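Local coordinates for protein salivary nitrophorin (Cimex lectularius, PDB 2IMQ) that carries nitric oxide on a cysteine-ligated heme b and delivers it to the host during feeding, causing vasodilation, at residues A21-L31 / N63-Y73; S143-D151 / Q200-F210. All coordinates share one frame; numbering follows the deposited sequence. Where two conformers were deposited one is given.

Contact 1. Residues A21-L31 / N63-Y73. With HEM (protoporphyrin IX containing Fe), chain B.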
loop_
_atom_site.group_PDB
_atom_site.type_symbol
_atom_site.label_atom_id
_atom_site.label_comp_id
_atom_site.label_asym_id
_atom_site.label_seq_id
_atom_site.Cartn_x
_atom_site.Cartn_y
_atom_site.Cartn_z
ATOM N N ALA A 21 3.719 -6.655 14.058
ATOM C CA ALA A 21 2.591 -7.203 13.341
ATOM C C ALA A 21 1.571 -7.753 14.310
ATOM O O ALA A 21 1.925 -8.405 15.330
ATOM C CB ALA A 21 3.019 -8.283 12.386
ATOM N N PRO A 22 0.291 -7.544 14.008
ATOM C CA PRO A 22 -0.758 -8.157 14.795
ATOM C C PRO A 22 -0.766 -9.655 14.559
ATOM O O PRO A 22 -0.143 -10.151 13.621
ATOM C CB PRO A 22 -2.037 -7.477 14.289
ATOM C CG PRO A 22 -1.723 -7.018 12.973
ATOM C CD PRO A 22 -0.258 -6.744 12.894
ATOM N N THR A 23 -1.429 -10.376 15.441
ATOM C CA THR A 23 -1.490 -11.820 15.343
ATOM C C THR A 23 -2.790 -12.245 14.654
ATOM O O THR A 23 -2.839 -13.341 14.112
ATOM C CB THR A 23 -1.316 -12.425 16.766
ATOM O OG1 THR A 23 -0.988 -13.818 16.690
ATOM C CG2 THR A 23 -2.554 -12.318 17.594
ATOM N N ASN A 24 -3.812 -11.370 14.641
ATOM C CA ASN A 24 -5.063 -11.614 13.935
ATOM C C ASN A 24 -4.994 -11.028 12.501
ATOM O O ASN A 24 -5.129 -9.841 12.301
ATOM C CB ASN A 24 -6.302 -11.206 14.785
ATOM C CG ASN A 24 -6.831 -9.806 14.543
ATOM O OD1 ASN A 24 -6.359 -8.852 15.136
ATOM N ND2 ASN A 24 -7.828 -9.691 13.637
ATOM N N LEU A 25 -4.723 -11.890 11.533
ATOM C CA LEU A 25 -4.261 -11.451 10.207
ATOM C C LEU A 25 -5.285 -11.663 9.133
ATOM O O LEU A 25 -5.214 -11.056 8.073
ATOM C CB LEU A 25 -2.975 -12.172 9.859
ATOM C CG LEU A 25 -1.736 -11.929 10.722
ATOM C CD1 LEU A 25 -0.627 -12.833 10.253
ATOM C CD2 LEU A 25 -1.290 -10.467 10.704
ATOM N N GLU A 26 -6.254 -12.536 9.350
ATOM C CA GLU A 26 -7.277 -12.758 8.365
ATOM C C GLU A 26 -8.037 -11.498 8.029
ATOM O O GLU A 26 -8.283 -11.221 6.874
ATOM C CB GLU A 26 -8.276 -13.854 8.806
ATOM C CG GLU A 26 -7.722 -15.253 8.721
ATOM C CD GLU A 26 -8.794 -16.326 8.653
ATOM O OE1 GLU A 26 -9.925 -16.015 9.043
ATOM O OE2 GLU A 26 -8.511 -17.462 8.179
ATOM N N GLU A 27 -8.414 -10.741 9.037
ATOM C CA GLU A 27 -9.103 -9.512 8.812
ATOM C C GLU A 27 -8.221 -8.498 8.037
ATOM O O GLU A 27 -8.698 -7.853 7.097
ATOM C CB GLU A 27 -9.517 -8.908 10.134
ATOM C CG GLU A 27 -10.344 -7.656 10.022
ATOM C CD GLU A 27 -10.771 -7.105 11.374
ATOM O OE1 GLU A 27 -11.500 -6.112 11.380
ATOM O OE2 GLU A 27 -10.375 -7.644 12.429
ATOM N N LEU A 28 -6.962 -8.393 8.439
ATOM C CA LEU A 28 -6.007 -7.480 7.827
ATOM C C LEU A 28 -5.891 -7.724 6.331
ATOM O O LEU A 28 -5.739 -6.793 5.546
ATOM C CB LEU A 28 -4.647 -7.654 8.513
ATOM C CG LEU A 28 -3.615 -6.638 8.088
ATOM C CD1 LEU A 28 -3.897 -5.267 8.621
ATOM C CD2 LEU A 28 -2.227 -7.048 8.468
ATOM N N LEU A 29 -5.974 -8.994 5.920
ATOM C CA LEU A 29 -5.772 -9.375 4.534
ATOM C C LEU A 29 -7.071 -9.562 3.773
ATOM O O LEU A 29 -7.070 -9.864 2.589
ATOM C CB LEU A 29 -4.936 -10.647 4.449
ATOM C CG LEU A 29 -3.647 -10.619 5.223
ATOM C CD1 LEU A 29 -3.012 -11.980 5.147
ATOM C CD2 LEU A 29 -2.754 -9.606 4.741
ATOM N N GLY A 30 -8.205 -9.311 4.409
ATOM C CA GLY A 30 -9.475 -9.387 3.745
ATOM C C GLY A 30 -9.954 -10.818 3.530
ATOM O O GLY A 30 -10.663 -11.037 2.578
ATOM N N LEU A 31 -9.577 -11.734 4.424
ATOM C CA LEU A 31 -9.849 -13.185 4.298
ATOM C C LEU A 31 -10.965 -13.669 5.240
ATOM O O LEU A 31 -11.434 -14.818 5.152
ATOM C CB LEU A 31 -8.565 -13.978 4.555
ATOM C CG LEU A 31 -7.411 -13.626 3.618
ATOM C CD1 LEU A 31 -6.123 -14.439 3.950
ATOM C CD2 LEU A 31 -7.792 -13.764 2.198
ATOM N N ASN A 63 3.785 -16.395 11.647
ATOM C CA ASN A 63 2.328 -16.209 11.623
ATOM C C ASN A 63 1.751 -15.986 10.246
ATOM O O ASN A 63 0.684 -16.499 9.918
ATOM C CB ASN A 63 1.894 -15.088 12.557
ATOM C CG ASN A 63 2.320 -15.345 14.017
ATOM O OD1 ASN A 63 2.549 -16.474 14.396
ATOM N ND2 ASN A 63 2.460 -14.290 14.800
ATOM N N PHE A 64 2.457 -15.223 9.416
ATOM C CA PHE A 64 2.004 -15.074 8.046
ATOM C C PHE A 64 2.097 -16.393 7.300
ATOM O O PHE A 64 1.128 -16.795 6.619
ATOM C CB PHE A 64 2.746 -13.972 7.286
ATOM C CG PHE A 64 2.192 -12.605 7.538
ATOM C CD1 PHE A 64 2.707 -11.821 8.560
ATOM C CD2 PHE A 64 1.122 -12.146 6.792
ATOM C CE1 PHE A 64 2.196 -10.547 8.771
ATOM C CE2 PHE A 64 0.567 -10.877 7.007
ATOM C CZ PHE A 64 1.108 -10.104 8.002
ATOM N N GLN A 65 3.224 -17.092 7.476
ATOM C CA GLN A 65 3.422 -18.350 6.714
ATOM C C GLN A 65 2.444 -19.422 7.225
ATOM O O GLN A 65 1.843 -20.112 6.427
ATOM C CB GLN A 65 4.896 -18.809 6.717
ATOM C CG GLN A 65 5.952 -17.781 6.342
ATOM C CD GLN A 65 6.296 -17.603 4.874
ATOM O OE1 GLN A 65 5.421 -17.405 4.014
ATOM N NE2 GLN A 65 7.620 -17.559 4.596
ATOM N N SER A 66 2.226 -19.508 8.534
ATOM C CA SER A 66 1.197 -20.396 9.096
ATOM C C SER A 66 -0.185 -20.203 8.473
ATOM O O SER A 66 -0.814 -21.175 8.046
ATOM C CB SER A 66 1.082 -20.225 10.637
ATOM O OG SER A 66 2.283 -20.665 11.266
ATOM N N LEU A 67 -0.667 -18.960 8.393
ATOM C CA LEU A 67 -2.008 -18.724 7.866
ATOM C C LEU A 67 -2.071 -18.953 6.359
ATOM O O LEU A 67 -3.014 -19.576 5.848
ATOM C CB LEU A 67 -2.464 -17.312 8.211
ATOM C CG LEU A 67 -3.696 -16.862 7.414
ATOM C CD1 LEU A 67 -4.930 -17.642 7.849
ATOM C CD2 LEU A 67 -3.910 -15.341 7.534
ATOM N N LEU A 68 -1.068 -18.475 5.644
ATOM C CA LEU A 68 -1.187 -18.394 4.193
ATOM C C LEU A 68 -0.842 -19.663 3.427
ATOM O O LEU A 68 -1.470 -19.962 2.408
ATOM C CB LEU A 68 -0.423 -17.178 3.662
ATOM C CG LEU A 68 -1.039 -15.830 4.113
ATOM C CD1 LEU A 68 -0.101 -14.732 3.688
ATOM C CD2 LEU A 68 -2.473 -15.640 3.601
ATOM N N THR A 69 0.107 -20.420 3.940
ATOM C CA THR A 69 0.462 -21.692 3.310
ATOM C C THR A 69 -0.692 -22.672 3.291
ATOM O O THR A 69 -0.964 -23.257 2.260
ATOM C CB THR A 69 1.670 -22.307 4.008
ATOM O OG1 THR A 69 2.800 -21.470 3.775
ATOM C CG2 THR A 69 2.086 -23.624 3.385
ATOM N N SER A 70 -1.402 -22.785 4.400
ATOM C CA SER A 70 -2.624 -23.615 4.485
ATOM C C SER A 70 -3.693 -23.238 3.455
ATOM O O SER A 70 -4.456 -24.085 3.013
ATOM C CB SER A 70 -3.221 -23.594 5.910
ATOM O OG SER A 70 -3.733 -22.340 6.309
ATOM N N LYS A 71 -3.719 -21.969 3.038
ATOM C CA LYS A 71 -4.687 -21.498 2.064
ATOM C C LYS A 71 -4.221 -21.586 0.618
ATOM O O LYS A 71 -4.944 -21.193 -0.281
ATOM C CB LYS A 71 -5.116 -20.060 2.416
ATOM C CG LYS A 71 -5.908 -19.968 3.730
ATOM C CD LYS A 71 -5.910 -18.596 4.350
ATOM C CE LYS A 71 -7.317 -18.015 4.539
ATOM N NZ LYS A 71 -8.145 -18.520 5.650
ATOM N N GLY A 72 -3.012 -22.071 0.400
ATOM C CA GLY A 72 -2.478 -22.322 -0.916
ATOM C C GLY A 72 -1.603 -21.253 -1.492
ATOM O O GLY A 72 -1.280 -21.292 -2.679
ATOM N N TYR A 73 -1.172 -20.309 -0.666
ATOM C CA TYR A 73 -0.291 -19.257 -1.159
ATOM C C TYR A 73 1.189 -19.567 -1.100
ATOM O O TYR A 73 1.667 -20.239 -0.181
ATOM C CB TYR A 73 -0.508 -17.970 -0.347
ATOM C CG TYR A 73 -1.880 -17.372 -0.519
ATOM C CD1 TYR A 73 -2.893 -17.666 0.351
ATOM C CD2 TYR A 73 -2.176 -16.541 -1.598
ATOM C CE1 TYR A 73 -4.142 -17.160 0.178
ATOM C CE2 TYR A 73 -3.452 -16.073 -1.814
ATOM C CZ TYR A 73 -4.435 -16.337 -0.900
ATOM O OH TYR A 73 -5.710 -15.859 -1.043
HETATM C CHA HEM B . 8.706 -10.085 7.585
HETATM C CHB HEM B . 4.451 -7.801 8.015
HETATM C CHC HEM B . 6.234 -5.185 11.641
HETATM C CHD HEM B . 10.534 -7.163 11.068
HETATM C C1A HEM B . 7.400 -9.741 7.389
HETATM C C2A HEM B . 6.485 -10.334 6.442
HETATM C C3A HEM B . 5.316 -9.655 6.558
HETATM C C4A HEM B . 5.456 -8.663 7.585
HETATM C CMA HEM B . 4.042 -9.943 5.784
HETATM C CAA HEM B . 6.756 -11.512 5.479
HETATM C CBA HEM B . 6.220 -12.745 6.257
HETATM C CGA HEM B . 6.475 -14.037 5.495
HETATM O O1A HEM B . 7.601 -14.531 5.537
HETATM O O2A HEM B . 5.531 -14.611 4.899
HETATM C C1B HEM B . 4.574 -6.917 9.040
HETATM C C2B HEM B . 3.517 -6.066 9.530
HETATM C C3B HEM B . 3.990 -5.341 10.536
HETATM C C4B HEM B . 5.367 -5.721 10.726
HETATM C CMB HEM B . 2.189 -6.156 8.864
HETATM C CAB HEM B . 3.291 -4.283 11.375
HETATM C CBB HEM B . 1.954 -4.239 11.463
HETATM C C1C HEM B . 7.545 -5.483 11.874
HETATM C C2C HEM B . 8.431 -4.852 12.819
HETATM C C3C HEM B . 9.605 -5.462 12.689
HETATM C C4C HEM B . 9.538 -6.373 11.590
HETATM C CMC HEM B . 8.046 -3.845 13.908
HETATM C CAC HEM B . 10.864 -5.181 13.498
HETATM C CBC HEM B . 11.440 -3.981 13.516
HETATM C C1D HEM B . 10.432 -8.084 10.049
HETATM C C2D HEM B . 11.556 -8.814 9.515
HETATM C C3D HEM B . 10.995 -9.729 8.475
HETATM C C4D HEM B . 9.581 -9.466 8.431
HETATM C CMD HEM B . 13.016 -8.715 9.958
HETATM C CAD HEM B . 11.852 -10.694 7.637
HETATM C CBD HEM B . 12.324 -11.774 8.597
HETATM C CGD HEM B . 12.875 -12.942 7.839
HETATM O O1D HEM B . 13.316 -13.918 8.529
HETATM O O2D HEM B . 12.867 -12.874 6.576
HETATM N NA HEM B . 6.752 -8.733 8.094
HETATM N NB HEM B . 5.700 -6.666 9.774
HETATM N NC HEM B . 8.258 -6.374 11.128
HETATM N ND HEM B . 9.292 -8.484 9.363
HETATM FE FE HEM B . 7.474 -7.663 9.693
HETATM O O HOH W 1 2.413 -11.608 13.761
#

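Contact 2. Residues S143-D151 / Q200-F210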
loop_
_atom_site.group_PDB
_atom_site.type_symbol
_atom_site.label_atom_id
_atom_site.label_comp_id
_atom_site.label_asym_id
_atom_site.label_seq_id
_atom_site.Cartn_x
_atom_site.Cartn_y
_atom_site.Cartn_z
ATOM N N SER A 143 14.172 14.078 -6.036
ATOM C CA SER A 143 14.124 14.317 -7.476
ATOM C C SER A 143 12.916 15.111 -7.963
ATOM O O SER A 143 12.933 15.796 -9.005
ATOM C CB SER A 143 14.119 13.000 -8.280
ATOM O OG SER A 143 12.899 12.296 -8.106
ATOM N N THR A 144 11.862 15.138 -7.167
ATOM C CA THR A 144 10.675 15.875 -7.534
ATOM C C THR A 144 10.631 17.289 -6.960
ATOM O O THR A 144 9.765 18.071 -7.313
ATOM C CB THR A 144 9.419 15.087 -7.060
ATOM O OG1 THR A 144 9.347 15.081 -5.638
ATOM C CG2 THR A 144 9.444 13.627 -7.520
ATOM N N ASN A 145 11.475 17.575 -5.988
ATOM C CA ASN A 145 11.342 18.781 -5.160
ATOM C C ASN A 145 9.978 18.911 -4.498
ATOM O O ASN A 145 9.549 20.025 -4.212
ATOM C CB ASN A 145 11.742 20.072 -5.872
ATOM C CG ASN A 145 12.172 21.178 -4.875
ATOM O OD1 ASN A 145 12.003 22.396 -5.148
ATOM N ND2 ASN A 145 12.745 20.791 -3.787
ATOM N N THR A 146 9.371 17.787 -4.217
ATOM C CA THR A 146 8.184 17.707 -3.381
ATOM C C THR A 146 8.408 16.736 -2.255
ATOM O O THR A 146 9.365 15.982 -2.218
ATOM C CB THR A 146 6.965 17.235 -4.118
ATOM O OG1 THR A 146 6.984 15.795 -4.294
ATOM C CG2 THR A 146 6.803 17.935 -5.434
ATOM N N LYS A 147 7.465 16.696 -1.317
ATOM C CA LYS A 147 7.522 15.801 -0.203
ATOM C C LYS A 147 6.865 14.463 -0.506
ATOM O O LYS A 147 6.828 13.601 0.352
ATOM C CB LYS A 147 6.840 16.401 1.004
ATOM C CG LYS A 147 5.317 16.452 0.901
ATOM C CD LYS A 147 4.625 17.133 2.064
ATOM C CE LYS A 147 3.147 17.236 1.779
ATOM N NZ LYS A 147 2.440 16.215 2.481
ATOM N N TYR A 148 6.306 14.317 -1.701
ATOM C CA TYR A 148 5.480 13.134 -1.982
ATOM C C TYR A 148 6.395 11.930 -2.300
ATOM O O TYR A 148 7.445 12.045 -2.894
ATOM C CB TYR A 148 4.519 13.420 -3.114
ATOM C CG TYR A 148 3.649 14.645 -2.864
ATOM C CD1 TYR A 148 3.701 15.758 -3.695
ATOM C CD2 TYR A 148 2.852 14.732 -1.754
ATOM C CE1 TYR A 148 2.951 16.892 -3.442
ATOM C CE2 TYR A 148 2.114 15.880 -1.481
ATOM C CZ TYR A 148 2.143 16.934 -2.324
ATOM O OH TYR A 148 1.434 18.049 -2.013
ATOM N N ALA A 149 5.908 10.738 -1.928
ATOM C CA ALA A 149 6.662 9.509 -2.057
ATOM C C ALA A 149 6.516 8.919 -3.463
ATOM O O ALA A 149 6.033 7.812 -3.671
ATOM C CB ALA A 149 6.270 8.529 -0.981
ATOM N N TYR A 150 6.964 9.689 -4.432
ATOM C CA TYR A 150 7.012 9.297 -5.818
ATOM C C TYR A 150 8.463 9.391 -6.324
ATOM O O TYR A 150 9.191 10.329 -5.976
ATOM C CB TYR A 150 6.161 10.198 -6.705
ATOM C CG TYR A 150 6.116 9.766 -8.151
ATOM C CD1 TYR A 150 5.256 8.795 -8.539
ATOM C CD2 TYR A 150 6.941 10.343 -9.108
ATOM C CE1 TYR A 150 5.218 8.366 -9.842
ATOM C CE2 TYR A 150 6.906 9.941 -10.404
ATOM C CZ TYR A 150 6.022 8.968 -10.797
ATOM O OH TYR A 150 5.989 8.513 -12.106
ATOM N N ASP A 151 8.872 8.424 -7.132
ATOM C CA ASP A 151 10.064 8.535 -7.925
ATOM C C ASP A 151 9.762 7.777 -9.208
ATOM O O ASP A 151 9.127 6.712 -9.207
ATOM C CB ASP A 151 11.208 7.876 -7.155
ATOM C CG ASP A 151 12.580 8.100 -7.779
ATOM O OD1 ASP A 151 12.845 7.504 -8.828
ATOM O OD2 ASP A 151 13.421 8.845 -7.244
ATOM N N GLN A 200 -3.894 16.210 -1.067
ATOM C CA GLN A 200 -2.765 16.594 -1.961
ATOM C C GLN A 200 -2.518 15.661 -3.142
ATOM O O GLN A 200 -1.708 15.976 -3.977
ATOM C CB GLN A 200 -1.504 16.757 -1.126
ATOM C CG GLN A 200 -1.535 17.944 -0.194
ATOM C CD GLN A 200 -0.471 17.959 0.825
ATOM O OE1 GLN A 200 -0.026 16.921 1.319
ATOM N NE2 GLN A 200 -0.121 19.168 1.259
ATOM N N LEU A 201 -3.230 14.546 -3.271
ATOM C CA LEU A 201 -2.933 13.657 -4.393
ATOM C C LEU A 201 -3.162 14.390 -5.698
ATOM O O LEU A 201 -2.366 14.282 -6.631
ATOM C CB LEU A 201 -3.730 12.364 -4.298
ATOM C CG LEU A 201 -3.420 11.365 -5.438
ATOM C CD1 LEU A 201 -1.975 10.942 -5.396
ATOM C CD2 LEU A 201 -4.346 10.172 -5.267
ATOM N N LYS A 202 -4.238 15.155 -5.821
ATOM C CA LYS A 202 -4.470 15.881 -7.061
ATOM C C LYS A 202 -3.409 16.910 -7.356
ATOM O O LYS A 202 -3.122 17.183 -8.501
ATOM C CB LYS A 202 -5.837 16.563 -7.017
ATOM C CG LYS A 202 -5.995 17.599 -5.974
ATOM C CD LYS A 202 -7.388 18.317 -6.028
ATOM C CE LYS A 202 -8.479 17.430 -5.537
ATOM N NZ LYS A 202 -8.268 16.667 -4.232
ATOM N N LYS A 203 -2.835 17.476 -6.303
ATOM C CA LYS A 203 -1.697 18.428 -6.451
ATOM C C LYS A 203 -0.459 17.721 -6.938
ATOM O O LYS A 203 0.208 18.209 -7.857
ATOM C CB LYS A 203 -1.411 19.113 -5.135
ATOM C CG LYS A 203 -2.578 19.928 -4.584
ATOM C CD LYS A 203 -2.106 20.616 -3.258
ATOM C CE LYS A 203 -3.162 21.404 -2.611
ATOM N NZ LYS A 203 -3.327 22.602 -3.466
ATOM N N ALA A 204 -0.168 16.556 -6.387
ATOM C CA ALA A 204 0.913 15.735 -6.880
ATOM C C ALA A 204 0.715 15.395 -8.349
ATOM O O ALA A 204 1.635 15.539 -9.147
ATOM C CB ALA A 204 1.024 14.491 -6.025
ATOM N N LYS A 205 -0.504 15.009 -8.716
ATOM C CA LYS A 205 -0.768 14.711 -10.112
ATOM C C LYS A 205 -0.658 15.914 -11.036
ATOM O O LYS A 205 -0.174 15.761 -12.153
ATOM C CB LYS A 205 -2.127 14.052 -10.292
ATOM C CG LYS A 205 -2.222 12.717 -9.652
ATOM C CD LYS A 205 -3.636 12.236 -9.665
ATOM C CE LYS A 205 -3.682 10.803 -9.638
ATOM N NZ LYS A 205 -5.148 10.398 -9.867
ATOM N N GLU A 206 -1.031 17.088 -10.570
ATOM C CA GLU A 206 -0.859 18.319 -11.351
ATOM C C GLU A 206 0.614 18.561 -11.656
ATOM O O GLU A 206 0.957 19.116 -12.716
ATOM C CB GLU A 206 -1.354 19.496 -10.568
ATOM C CG GLU A 206 -2.846 19.625 -10.525
ATOM C CD GLU A 206 -3.329 20.747 -9.615
ATOM O OE1 GLU A 206 -4.559 20.768 -9.331
ATOM O OE2 GLU A 206 -2.511 21.582 -9.149
ATOM N N GLN A 207 1.466 18.156 -10.716
ATOM C CA GLN A 207 2.941 18.229 -10.835
ATOM C C GLN A 207 3.520 17.033 -11.546
ATOM O O GLN A 207 4.722 16.831 -11.566
ATOM C CB GLN A 207 3.635 18.332 -9.474
ATOM C CG GLN A 207 3.508 19.664 -8.784
ATOM C CD GLN A 207 4.516 19.903 -7.671
ATOM O OE1 GLN A 207 5.760 20.004 -7.893
ATOM N NE2 GLN A 207 3.990 20.011 -6.457
ATOM N N LYS A 208 2.683 16.219 -12.174
ATOM C CA LYS A 208 3.103 15.059 -12.945
ATOM C C LYS A 208 3.713 13.913 -12.143
ATOM O O LYS A 208 4.498 13.081 -12.621
ATOM C CB LYS A 208 3.979 15.480 -14.175
ATOM C CG LYS A 208 3.322 16.555 -15.025
ATOM C CD LYS A 208 1.943 16.133 -15.445
ATOM C CE LYS A 208 1.336 16.964 -16.521
ATOM N NZ LYS A 208 -0.036 16.464 -16.829
ATOM N N LEU A 209 3.257 13.818 -10.914
ATOM C CA LEU A 209 3.588 12.667 -10.083
ATOM C C LEU A 209 2.320 11.795 -10.082
ATOM O O LEU A 209 1.173 12.257 -10.210
ATOM C CB LEU A 209 3.985 13.174 -8.707
ATOM C CG LEU A 209 5.044 14.321 -8.617
ATOM C CD1 LEU A 209 5.360 14.664 -7.167
ATOM C CD2 LEU A 209 6.332 14.033 -9.331
ATOM N N PHE A 210 2.527 10.502 -10.025
ATOM C CA PHE A 210 1.415 9.558 -9.992
ATOM C C PHE A 210 0.529 9.746 -11.230
ATOM O O PHE A 210 -0.693 9.519 -11.150
ATOM C CB PHE A 210 0.613 9.626 -8.675
ATOM C CG PHE A 210 1.425 9.373 -7.446
ATOM C CD1 PHE A 210 1.737 10.413 -6.566
ATOM C CD2 PHE A 210 1.876 8.118 -7.151
ATOM C CE1 PHE A 210 2.500 10.135 -5.453
ATOM C CE2 PHE A 210 2.614 7.886 -6.031
ATOM C CZ PHE A 210 2.935 8.880 -5.213
HETATM O O HOH W 2 7.451 17.841 -9.162
HETATM O O HOH W 3 7.885 21.380 -6.128
HETATM O O HOH W 4 4.076 10.459 -12.938
#

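Contact 1. Residues A21-L31 / N63-Y73
Phe64 lies between Leu25 and the heme, forming part of the proximal wall of the pocket where helix 57-70 packs on the six-stranded sheet of a DNase I-like beta-sandwich. Its ring is covered on both faces. Over the centre of one face sits Leu25 CD1, 3.7 Å from the ring centroid and almost exactly on the ring normal, a CH-pi contact; over the centre of the opposite face comes the heme methyl CMA, 3.4 Å above the plane. The other Leu25 methyl, CD2, meets the ring at CZ, and Ala21 CB closes on the edge near CE1. CG of Phe64 stands anti to the carbonyl carbon (chi1 -83°), which carries the ring off the helix to meet both the leucine and the porphyrin. Ala21 CB also touches the heme directly, 3.6 Å from C3B of a pyrrole.

Farther along the helix leucines carry most of the packing. Leu29 and Leu68 reach tip to tip, CD1 to CD2 at 4.0 Å, and the Leu31 side chain crosses that of Leu68 at about a right angle, its CD1 touching the same CD2. Leu67 turns CD2 toward Leu25 CB and lays CD1 against Glu26. Beneath this layer, Val12 and Val42 of the sheet back Leu29, while Ile40 and Tyr89 back Leu68.

Both helices end in Schellman motifs, with Gly30 and Gly72 at positive phi. Polar links sit at the two ends of the interface. At the Asn63 end, water 1 donates to Pro22 O and accepts from Asn63 ND2, each at 2.9 Å, bridging the segments. At the far end Lys71 bends at chi3 and chi4, running CE past Leu31 CD1, and its NZ makes a 2.8 Å salt bridge to Glu26 OE2, arriving 43° out of the carboxylate plane.

Contact 2. Residues S143-D151 / Q200-F210
A Schellman motif ending helix 201-206, with Lys208 at positive phi, turns the chain back against the irregular loop 143-151 that follows strand 127-135 of the beta-sandwich. That turn presents Leu209 and Phe210 to Tyr150. Leu209 CA lies over the centre of the Tyr150 ring, 4.2 Å from its centroid, and Phe210 N sits above the same face nearer the rim, 3.4 Å from CE1. With CG anti to the backbone N (chi1 -176°), Tyr150 lays its ring along the Leu209-Phe210 backbone and sends an edge toward the face of Phe210. This T-shaped pair has centroids 5.0 Å apart and planes at 69°. Phe210 makes a further edge-to-face pair with Trp168 of strand 165-169, while Tyr150 OH is bonded to Asp155.

Tyr148 packs against the helix itself. Ala204 CB rests over one face of its ring, offset toward the rim, and CG of Lys147 lies over the rim of the opposite face. Leu209 divides its methyls: CD2 touches Thr144 CG2 and Tyr150 CD2, whereas CD1 meets Thr146 OG1 tip to tip at 3.5 Å. That hydroxyl accepts from Tyr148 N, which makes an ST turn, and donates to Thr144 OG1; the two bonds together fix its rotation.

In the conformer described, one of two, Gln207 OE1 receives hydrogen bonds from two waters, water 2 reaching on to Thr144 O and water 3 to Asn145 O, so solvent adds to the direct contact of Thr146 CG2 with the Gln207 amide. A direct hydrogen bond crosses at Gln200. Its OE1 lies in the plane of the Tyr148 ring at the edge, also accepts from Arg175 N, and takes Lys147 NZ at 2.8 Å, the donor tilted 19° from the carbonyl plane.

The two contacts lie on opposite sides of the chain's centre, each about 17 Å from it; their own centres are 33 Å apart and their nearest atoms about 20 Å. Contact 1 belongs to the heme site: it supplies Ala21, Pro22, Phe64 and Gln65 to the pocket, and the side chain of Ala21 comes within about 4 Å of that of Cys60, the proximal iron ligand. Contact 2 is structural packing away from that site, beside the five-stranded sheet, whereas contact 1 packs on the six-stranded one. Along the chain they follow in series, so neither encloses the other, and both fall within the same phosphatase-like family region.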